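Local structure of 2S Albumin protein (Dolichos, 6IX1) at residues A7-R12 and S174-K179; Y14-F19 and V27-G32; S120-T125 and I194-G199. The protein is of unknown function but is a seed albumin with a hemopexin-type beta-propeller, perhaps serving in storage or ligand binding. All coordinates share one frame; numbering follows the deposited sequence.

In the fold
The chain folds as a four-bladed beta-propeller of the hemopexin type, each blade a small antiparallel sheet. From the N terminus, strand 6-9 opens contact 1, and contact 2 follows at once, closing the short hairpin between strands 15-20 and 23-28. Contact 2 thus falls within the long loop that contact 1 completes only at residues 174-179, where the last blade meets the first. Contact 3 starts at 120-125 in the third blade and ends at 194-199 in the fourth, so its segments alternate with those of contact 1. A hydrogen bond between Tyr29 and His178 couples contacts 1 and 2, and one between Ser174 and Ser120 couples contacts 1 and 3. Contacts 2 and 3 have centres about 17 Å apart.

Contact 1 (A7-R12 and S174-K179); sequences AFRSSR and SFASHK
Arg9 carries the close-packed half of this contact, its chain leaving strand 7-9 with CG anti to the backbone N (chi1 179°) and bending at chi3. Arg9 CG lies over one face of the His178 ring, a CH-pi contact 3.6 Å from the ring centroid, while Arg9 CD comes to 3.2 Å from Ala176 O, a buried carbonyl oxygen that finds no hydrogen-bond partner. The bend brings Arg9 NH1 to a 3.0 Å hydrogen bond with Ser177 O; this oxygen sits near the guanidinium plane, but NH1 stands above the carbonyl plane. Ala176 CB covers one guanidinium face, a methyl being small enough to lie against it. Strands 7-9 and 174-176 are the innermost strands of the first and last blades and run parallel, axes 5.3 Å apart; no backbone hydrogen bond links them, and Arg9 and His178 side chains close the propeller ring by bonding to backbone oxygens. His178 NE2 donates to Ser10 O at 2.8 Å in the carbonyl plane, while its ND1 is hydrogen-bonded to Tyr29 OH. An alanine at Arg9 removes the NH1 bond and the cover over the imidazole, and would probably loosen the blade seam. Packing is looser toward the start of the strands: Ala7 CB only brushes Phe175 CD1 at 3.9 Å, and one water bridges the gap, accepting from Ala7 N and Ser174 N. At the other end, Arg12 lies exposed to solvent.

Contact 2 (Y14-F19 and V27-G32); sequences YEVYFF and VYYTPG. With SO4 (sulfate ion), chain D.
Segments 14-19 and 27-32 pair antiparallel, Val16 with Val27 as a hydrogen-bonded pair and Glu15 with Tyr28 as a non-hydrogen-bonded one. Val16 N reaches Val27 O and Val27 N reaches Val16 O, both at 2.9 Å and nearly along the C=O axes; Tyr29 N extends the ladder by donating to Tyr14 O. Tyr29 has CG in the crowded position between the backbone N and the carbonyl carbon (chi1 66°), which turns its ring in against the Tyr14 backbone and Val16. Tyr14 CD1 lies over one face of that ring, offset toward the rim and 3.8 Å from Tyr29 CE2, with the two planes oblique at 56°. Val16 CG1 packs on the same ring at 3.7 Å from Tyr29 CD1 and also meets Val27 CB; branched aliphatics suit this buried face, where Phe18 CD2 closes on Val27 CG2. Pro31 CG and CD press against Tyr14 CE1, a compact, rigid, puckered ring packing beside an aromatic. On the Glu15 and Tyr28 face, which is more exposed, Glu15 CG approaches Tyr28 CD1, and its carboxylate forms a salt bridge with Arg26. Gly32, with phi 82° that a side chain would make costly, donates N-H to O2 of a sulfate, probably from the crystallisation liquor, at 2.8 Å; Tyr184 and Tyr191 also bind this ion. The pairing of strands 15-20 and 23-28 is the beta hairpin formed by the second and third strands of a propeller blade.

Contact 3 (S120-T125 and I194-G199); sequences SAFRST and IKFTPG. With SO4 (sulfate ion), chain E.
Phe122 meets Phe196 edge-to-face across the seam between the third and fourth blades of the hemopexin-type propeller, the rings reaching toward each other tip to tip. Phe122 lies on the innermost strand of its blade, and Phe196 follows strand 190-195 of the next. Each has CG in the crowded position between the backbone N and the carbonyl carbon (chi1 68° in both), a setting that brings the rings together. Phe122 CE1 stands over the centre of the Phe196 face, 3.7 Å from Phe196 CE1, and the planes make 69°. The slightly positive ring hydrogens thus point into the pi cloud, and two flat phenyls suit a buried position that calls for apolar bulk. The far rim of Phe196 meets backbone instead: Thr125 N lies at its edge, near the ring plane, 3.7 Å from CZ. Ser124, with OG anti to its backbone N, brings that oxygen within 3.8 Å of Phe196 CE2, while it accepts from Lys126 N. Pro198 then packs across the two hydroxyl side chains, its CG 3.4 Å from Ser124 OG and 3.6 Å from Thr125 OG1. Beyond the proline, Gly199 adopts a positive phi of 81°, which costs a glycine least, and faces a sulfate that Tyr131, Tyr138 and Arg140 also hold. Gly199 N donates to sulfate O3 at 2.9 Å, and more weakly to O1 at 3.4 Å.

Contact 1 (A7-R12 and S174-K179)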
loop_
_atom_site.group_PDB
_atom_site.type_symbol
_atom_site.label_atom_id
_atom_site.label_comp_id
_atom_site.label_asym_id
_atom_site.label_seq_id
_atom_site.Cartn_x
_atom_site.Cartn_y
_atom_site.Cartn_z
ATOM N N ALA A 7 2.316 -0.285 -2.406
ATOM C CA ALA A 7 2.589 1.152 -2.489
ATOM C C ALA A 7 2.499 1.789 -1.123
ATOM O O ALA A 7 1.788 1.266 -0.211
ATOM C CB ALA A 7 1.574 1.761 -3.432
ATOM N N PHE A 8 3.112 2.944 -0.942
ATOM C CA PHE A 8 2.808 3.780 0.223
ATOM C C PHE A 8 3.088 5.237 -0.097
ATOM O O PHE A 8 3.880 5.566 -1.001
ATOM C CB PHE A 8 3.533 3.286 1.487
ATOM C CG PHE A 8 5.029 3.448 1.559
ATOM C CD1 PHE A 8 5.603 4.689 1.843
ATOM C CD2 PHE A 8 5.817 2.347 1.336
ATOM C CE1 PHE A 8 6.978 4.793 1.927
ATOM C CE2 PHE A 8 7.205 2.473 1.473
ATOM C CZ PHE A 8 7.775 3.704 1.724
ATOM N N ARG A 9 2.400 6.085 0.631
ATOM C CA ARG A 9 2.457 7.536 0.494
ATOM C C ARG A 9 3.638 8.087 1.282
ATOM O O ARG A 9 3.795 7.819 2.485
ATOM C CB ARG A 9 1.135 8.116 1.052
ATOM C CG ARG A 9 1.072 9.616 0.994
ATOM C CD ARG A 9 -0.136 10.236 1.613
ATOM N NE ARG A 9 -0.262 9.918 3.014
ATOM C CZ ARG A 9 -1.343 10.257 3.743
ATOM N NH1 ARG A 9 -2.391 10.788 3.191
ATOM N NH2 ARG A 9 -1.366 9.887 5.032
ATOM N N SER A 10 4.499 8.864 0.609
ATOM C CA SER A 10 5.655 9.437 1.281
ATOM C C SER A 10 5.209 10.607 2.161
ATOM O O SER A 10 4.252 11.311 1.889
ATOM C CB SER A 10 6.647 9.956 0.271
ATOM O OG SER A 10 7.749 10.493 0.938
ATOM N N SER A 11 6.040 10.877 3.184
ATOM C CA SER A 11 6.015 12.185 3.865
ATOM C C SER A 11 6.296 13.382 2.931
ATOM O O SER A 11 5.812 14.467 3.200
ATOM C CB SER A 11 6.993 12.172 5.013
ATOM O OG SER A 11 8.294 11.983 4.477
ATOM N N ARG A 12 6.944 13.135 1.811
ATOM C CA ARG A 12 7.214 14.214 0.835
ATOM C C ARG A 12 6.005 14.449 -0.010
ATOM O O ARG A 12 5.439 13.434 -0.568
ATOM C CB ARG A 12 8.423 13.803 0.004
ATOM C CG ARG A 12 9.732 13.787 0.800
ATOM C CD ARG A 12 10.175 15.140 1.249
ATOM N NE ARG A 12 11.287 15.155 2.081
ATOM C CZ ARG A 12 12.554 15.294 1.677
ATOM N NH1 ARG A 12 12.840 15.257 0.395
ATOM N NH2 ARG A 12 13.511 15.431 2.573
ATOM N N SER A 174 -2.315 -0.484 -2.816
ATOM C CA SER A 174 -3.112 0.727 -2.588
ATOM C C SER A 174 -2.230 1.732 -1.866
ATOM O O SER A 174 -1.352 1.338 -1.155
ATOM C CB SER A 174 -4.375 0.406 -1.739
ATOM O OG SER A 174 -4.044 -0.324 -0.529
ATOM N N PHE A 175 -2.612 2.971 -2.010
ATOM C CA PHE A 175 -2.039 3.994 -1.118
ATOM C C PHE A 175 -3.010 5.159 -0.957
ATOM O O PHE A 175 -3.822 5.467 -1.835
ATOM C CB PHE A 175 -0.667 4.486 -1.644
ATOM C CG PHE A 175 -0.689 5.359 -2.850
ATOM C CD1 PHE A 175 -0.821 4.804 -4.104
ATOM C CD2 PHE A 175 -0.530 6.731 -2.728
ATOM C CE1 PHE A 175 -0.811 5.621 -5.238
ATOM C CE2 PHE A 175 -0.559 7.540 -3.862
ATOM C CZ PHE A 175 -0.724 7.004 -5.093
ATOM N N ALA A 176 -2.896 5.820 0.167
ATOM C CA ALA A 176 -3.666 7.016 0.397
ATOM C C ALA A 176 -3.028 8.197 -0.352
ATOM O O ALA A 176 -1.807 8.335 -0.353
ATOM C CB ALA A 176 -3.593 7.353 1.867
ATOM N N SER A 177 -3.861 9.005 -0.962
ATOM C CA SER A 177 -3.339 10.206 -1.650
ATOM C C SER A 177 -2.957 11.304 -0.679
ATOM O O SER A 177 -3.477 11.339 0.441
ATOM C CB SER A 177 -4.411 10.727 -2.586
ATOM O OG SER A 177 -3.947 11.793 -3.324
ATOM N N HIS A 178 -2.083 12.185 -1.123
ATOM C CA HIS A 178 -1.897 13.452 -0.404
ATOM C C HIS A 178 -3.131 14.341 -0.463
ATOM O O HIS A 178 -3.250 15.239 0.343
ATOM C CB HIS A 178 -0.667 14.178 -1.006
ATOM C CG HIS A 178 0.618 13.512 -0.599
ATOM N ND1 HIS A 178 1.179 12.485 -1.299
ATOM C CD2 HIS A 178 1.431 13.736 0.468
ATOM C CE1 HIS A 178 2.307 12.130 -0.713
ATOM N NE2 HIS A 178 2.472 12.860 0.358
ATOM N N LYS A 179 -3.945 14.080 -1.474
ATOM C CA LYS A 179 -5.210 14.813 -1.582
ATOM C C LYS A 179 -6.269 14.055 -0.802
ATOM O O LYS A 179 -6.769 13.027 -1.238
ATOM C CB LYS A 179 -5.620 14.983 -3.026
ATOM C CG LYS A 179 -6.885 15.780 -3.266
ATOM C CD LYS A 179 -7.273 15.869 -4.724
ATOM C CE LYS A 179 -8.645 16.461 -4.956
ATOM N NZ LYS A 179 -8.687 17.825 -4.403
HETATM O O HOH W 1 0.041 -1.615 -0.804
#

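Contact 2 (Y14-F19 and V27-G32)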
loop_
_atom_site.group_PDB
_atom_site.type_symbol
_atom_site.label_atom_id
_atom_site.label_comp_id
_atom_site.label_asym_id
_atom_site.label_seq_id
_atom_site.Cartn_x
_atom_site.Cartn_y
_atom_site.Cartn_z
ATOM N N TYR A 14 3.173 14.691 -2.500
ATOM C CA TYR A 14 2.910 14.125 -3.832
ATOM C C TYR A 14 3.997 13.192 -4.335
ATOM O O TYR A 14 4.136 13.019 -5.537
ATOM C CB TYR A 14 2.458 15.182 -4.857
ATOM C CG TYR A 14 1.109 15.722 -4.472
ATOM C CD1 TYR A 14 -0.028 15.034 -4.847
ATOM C CD2 TYR A 14 0.903 16.853 -3.691
ATOM C CE1 TYR A 14 -1.282 15.419 -4.385
ATOM C CE2 TYR A 14 -0.341 17.235 -3.209
ATOM C CZ TYR A 14 -1.456 16.532 -3.595
ATOM O OH TYR A 14 -2.723 16.896 -3.198
ATOM N N GLU A 15 4.609 12.480 -3.398
ATOM C CA GLU A 15 5.491 11.360 -3.742
ATOM C C GLU A 15 4.869 10.030 -3.256
ATOM O O GLU A 15 4.356 9.957 -2.123
ATOM C CB GLU A 15 6.899 11.547 -3.166
ATOM C CG GLU A 15 7.554 12.761 -3.725
ATOM C CD GLU A 15 9.009 12.979 -3.328
ATOM O OE1 GLU A 15 9.710 11.993 -3.071
ATOM O OE2 GLU A 15 9.432 14.164 -3.429
ATOM N N VAL A 16 5.027 9.017 -4.098
ATOM C CA VAL A 16 4.539 7.661 -3.815
ATOM C C VAL A 16 5.678 6.683 -4.162
ATOM O O VAL A 16 6.462 6.896 -5.100
ATOM C CB VAL A 16 3.236 7.311 -4.571
ATOM C CG1 VAL A 16 3.395 7.400 -6.113
ATOM C CG2 VAL A 16 2.740 5.916 -4.201
ATOM N N TYR A 17 5.788 5.652 -3.332
ATOM C CA TYR A 17 6.666 4.521 -3.611
ATOM C C TYR A 17 5.841 3.345 -4.129
ATOM O O TYR A 17 4.840 2.987 -3.501
ATOM C CB TYR A 17 7.403 4.096 -2.339
ATOM C CG TYR A 17 8.416 5.081 -1.810
ATOM C CD1 TYR A 17 8.004 6.073 -0.970
ATOM C CD2 TYR A 17 9.758 5.071 -2.176
ATOM C CE1 TYR A 17 8.863 7.028 -0.463
ATOM C CE2 TYR A 17 10.640 6.009 -1.651
ATOM C CZ TYR A 17 10.181 7.029 -0.818
ATOM O OH TYR A 17 10.983 8.013 -0.298
ATOM N N PHE A 18 6.237 2.795 -5.251
ATOM C CA PHE A 18 5.627 1.611 -5.850
ATOM C C PHE A 18 6.633 0.483 -5.874
ATOM O O PHE A 18 7.727 0.687 -6.394
ATOM C CB PHE A 18 5.146 1.826 -7.281
ATOM C CG PHE A 18 4.023 2.803 -7.483
ATOM C CD1 PHE A 18 2.885 2.710 -6.777
ATOM C CD2 PHE A 18 4.072 3.784 -8.445
ATOM C CE1 PHE A 18 1.828 3.558 -6.990
ATOM C CE2 PHE A 18 3.004 4.594 -8.714
ATOM C CZ PHE A 18 1.866 4.489 -7.967
ATOM N N PHE A 19 6.213 -0.673 -5.350
ATOM C CA PHE A 19 7.056 -1.890 -5.356
ATOM C C PHE A 19 6.538 -2.894 -6.371
ATOM O O PHE A 19 5.317 -3.130 -6.476
ATOM C CB PHE A 19 7.077 -2.514 -3.940
ATOM C CG PHE A 19 7.661 -1.531 -2.968
ATOM C CD1 PHE A 19 9.015 -1.431 -2.789
ATOM C CD2 PHE A 19 6.846 -0.669 -2.309
ATOM C CE1 PHE A 19 9.549 -0.448 -1.968
ATOM C CE2 PHE A 19 7.388 0.306 -1.482
ATOM C CZ PHE A 19 8.732 0.405 -1.325
ATOM N N VAL A 27 7.645 8.090 -7.465
ATOM C CA VAL A 27 6.957 8.907 -8.460
ATOM C C VAL A 27 6.412 10.181 -7.822
ATOM O O VAL A 27 5.870 10.094 -6.670
ATOM C CB VAL A 27 5.822 8.031 -9.087
ATOM C CG1 VAL A 27 4.928 8.871 -10.002
ATOM C CG2 VAL A 27 6.362 6.834 -9.866
ATOM N N TYR A 28 6.511 11.275 -8.553
ATOM C CA TYR A 28 5.906 12.564 -8.216
ATOM C C TYR A 28 4.595 12.589 -8.976
ATOM O O TYR A 28 4.591 12.703 -10.220
ATOM C CB TYR A 28 6.874 13.663 -8.676
ATOM C CG TYR A 28 6.628 15.050 -8.140
ATOM C CD1 TYR A 28 6.293 15.256 -6.829
ATOM C CD2 TYR A 28 7.031 16.161 -8.897
ATOM C CE1 TYR A 28 6.295 16.514 -6.275
ATOM C CE2 TYR A 28 6.945 17.423 -8.364
ATOM C CZ TYR A 28 6.673 17.604 -7.034
ATOM O OH TYR A 28 6.621 18.906 -6.528
ATOM N N TYR A 29 3.483 12.449 -8.275
ATOM C CA TYR A 29 2.178 12.125 -8.937
ATOM C C TYR A 29 1.280 13.351 -8.941
ATOM O O TYR A 29 1.403 14.261 -8.137
ATOM C CB TYR A 29 1.505 10.874 -8.353
ATOM C CG TYR A 29 1.064 10.990 -6.952
ATOM C CD1 TYR A 29 1.930 10.802 -5.899
ATOM C CD2 TYR A 29 -0.289 11.198 -6.709
ATOM C CE1 TYR A 29 1.477 10.876 -4.605
ATOM C CE2 TYR A 29 -0.719 11.350 -5.415
ATOM C CZ TYR A 29 0.157 11.191 -4.352
ATOM O OH TYR A 29 -0.388 11.318 -3.100
ATOM N N THR A 30 0.287 13.223 -9.811
ATOM C CA THR A 30 -0.556 14.371 -10.181
ATOM C C THR A 30 -1.997 13.881 -10.218
ATOM O O THR A 30 -2.461 13.318 -11.195
ATOM C CB THR A 30 -0.128 15.003 -11.498
ATOM O OG1 THR A 30 -0.210 14.033 -12.572
ATOM C CG2 THR A 30 1.267 15.572 -11.359
ATOM N N PRO A 31 -2.798 14.040 -9.135
ATOM C CA PRO A 31 -4.184 13.584 -9.180
ATOM C C PRO A 31 -4.950 14.175 -10.352
ATOM O O PRO A 31 -4.860 15.373 -10.640
ATOM C CB PRO A 31 -4.751 14.115 -7.858
ATOM C CG PRO A 31 -3.555 14.049 -6.923
ATOM C CD PRO A 31 -2.398 14.484 -7.792
ATOM N N GLY A 32 -5.672 13.306 -11.055
ATOM C CA GLY A 32 -6.604 13.740 -12.088
ATOM C C GLY A 32 -5.949 14.029 -13.431
ATOM O O GLY A 32 -6.683 14.451 -14.299
HETATM S S SO4 D . -5.649 9.735 -11.365
HETATM O O1 SO4 D . -5.756 10.573 -12.508
HETATM O O2 SO4 D . -5.478 10.600 -10.248
HETATM O O3 SO4 D . -4.547 8.923 -11.462
HETATM O O4 SO4 D . -6.797 8.895 -11.172
#

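Contact 3 (S120-T125 and I194-G199)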
loop_
_atom_site.group_PDB
_atom_site.type_symbol
_atom_site.label_atom_id
_atom_site.label_comp_id
_atom_site.label_asym_id
_atom_site.label_seq_id
_atom_site.Cartn_x
_atom_site.Cartn_y
_atom_site.Cartn_z
ATOM N N SER A 120 -2.921 -5.909 0.756
ATOM C CA SER A 120 -2.805 -4.483 0.483
ATOM C C SER A 120 -3.208 -3.705 1.712
ATOM O O SER A 120 -3.877 -4.302 2.595
ATOM C CB SER A 120 -3.682 -4.045 -0.685
ATOM O OG SER A 120 -3.279 -2.843 -1.249
ATOM N N ALA A 121 -2.867 -2.429 1.760
ATOM C CA ALA A 121 -3.200 -1.599 2.880
ATOM C C ALA A 121 -3.143 -0.144 2.511
ATOM O O ALA A 121 -2.346 0.186 1.601
ATOM C CB ALA A 121 -2.253 -1.840 3.984
ATOM N N PHE A 122 -3.830 0.735 3.212
ATOM C CA PHE A 122 -3.611 2.166 2.971
ATOM C C PHE A 122 -3.984 2.914 4.206
ATOM O O PHE A 122 -4.806 2.408 4.999
ATOM C CB PHE A 122 -4.322 2.724 1.744
ATOM C CG PHE A 122 -5.819 2.801 1.744
ATOM C CD1 PHE A 122 -6.483 3.853 2.276
ATOM C CD2 PHE A 122 -6.585 1.781 1.198
ATOM C CE1 PHE A 122 -7.850 3.920 2.201
ATOM C CE2 PHE A 122 -7.947 1.841 1.064
ATOM C CZ PHE A 122 -8.565 2.907 1.641
ATOM N N ARG A 123 -3.409 4.076 4.397
ATOM C CA ARG A 123 -3.625 4.914 5.570
ATOM C C ARG A 123 -4.943 5.652 5.521
ATOM O O ARG A 123 -5.270 6.317 4.536
ATOM C CB ARG A 123 -2.446 5.879 5.617
ATOM C CG ARG A 123 -2.403 6.834 6.818
ATOM C CD ARG A 123 -2.162 6.153 8.114
ATOM N NE ARG A 123 -1.822 7.070 9.156
ATOM C CZ ARG A 123 -2.666 7.727 9.975
ATOM N NH1 ARG A 123 -3.964 7.432 9.950
ATOM N NH2 ARG A 123 -2.254 8.547 10.901
ATOM N N SER A 124 -5.715 5.506 6.586
ATOM C CA SER A 124 -7.017 6.158 6.678
ATOM C C SER A 124 -6.830 7.609 7.083
ATOM O O SER A 124 -5.826 8.031 7.696
ATOM C CB SER A 124 -7.891 5.423 7.678
ATOM O OG SER A 124 -9.188 5.989 7.783
ATOM N N THR A 125 -7.826 8.440 6.889
ATOM C CA THR A 125 -7.916 9.720 7.537
ATOM C C THR A 125 -8.439 9.578 8.980
ATOM O O THR A 125 -8.356 10.572 9.658
ATOM C CB THR A 125 -8.892 10.614 6.769
ATOM O OG1 THR A 125 -10.129 9.923 6.663
ATOM C CG2 THR A 125 -8.408 11.008 5.376
ATOM N N ILE A 194 -10.551 6.412 -5.411
ATOM C CA ILE A 194 -11.768 6.561 -4.597
ATOM C C ILE A 194 -11.587 7.762 -3.675
ATOM O O ILE A 194 -10.520 8.120 -3.297
ATOM C CB ILE A 194 -12.078 5.266 -3.805
ATOM C CG1 ILE A 194 -11.040 5.009 -2.722
ATOM C CG2 ILE A 194 -12.288 4.106 -4.756
ATOM C CD1 ILE A 194 -11.511 3.891 -1.765
ATOM N N LYS A 195 -12.730 8.270 -3.240
ATOM C CA LYS A 195 -12.878 9.168 -2.090
ATOM C C LYS A 195 -13.520 8.286 -1.012
ATOM O O LYS A 195 -14.614 7.844 -1.193
ATOM C CB LYS A 195 -13.755 10.368 -2.404
ATOM C CG LYS A 195 -13.896 11.404 -1.341
ATOM C CD LYS A 195 -14.711 12.588 -1.840
ATOM C CE LYS A 195 -14.690 13.713 -0.825
ATOM N NZ LYS A 195 -15.797 14.682 -0.960
ATOM N N PHE A 196 -12.808 8.048 0.065
ATOM C CA PHE A 196 -13.278 7.131 1.100
ATOM C C PHE A 196 -13.765 7.901 2.297
ATOM O O PHE A 196 -13.283 8.993 2.586
ATOM C CB PHE A 196 -12.258 6.048 1.458
ATOM C CG PHE A 196 -11.007 6.513 2.156
ATOM C CD1 PHE A 196 -9.926 7.046 1.444
ATOM C CD2 PHE A 196 -10.909 6.518 3.510
ATOM C CE1 PHE A 196 -8.790 7.537 2.089
ATOM C CE2 PHE A 196 -9.782 6.956 4.139
ATOM C CZ PHE A 196 -8.736 7.520 3.448
ATOM N N THR A 197 -14.692 7.255 3.016
ATOM C CA THR A 197 -15.443 7.872 4.127
ATOM C C THR A 197 -15.415 6.940 5.335
ATOM O O THR A 197 -16.306 6.086 5.512
ATOM C CB THR A 197 -16.867 8.215 3.725
ATOM O OG1 THR A 197 -17.575 7.035 3.350
ATOM C CG2 THR A 197 -16.914 9.240 2.625
ATOM N N PRO A 198 -14.436 7.078 6.261
ATOM C CA PRO A 198 -14.369 6.151 7.390
ATOM C C PRO A 198 -15.656 6.218 8.225
ATOM O O PRO A 198 -16.178 7.279 8.526
ATOM C CB PRO A 198 -13.151 6.587 8.161
ATOM C CG PRO A 198 -12.307 7.120 7.040
ATOM C CD PRO A 198 -13.252 7.943 6.187
ATOM N N GLY A 199 -16.183 5.051 8.561
ATOM C CA GLY A 199 -17.388 4.877 9.366
ATOM C C GLY A 199 -18.679 5.031 8.592
ATOM O O GLY A 199 -19.721 4.922 9.226
HETATM S S SO4 E . -14.675 1.966 7.224
HETATM O O1 SO4 E . -13.737 2.739 8.130
HETATM O O2 SO4 E . -14.312 2.695 6.007
HETATM O O3 SO4 E . -15.901 2.290 7.745
HETATM O O4 SO4 E . -14.284 0.615 7.338
#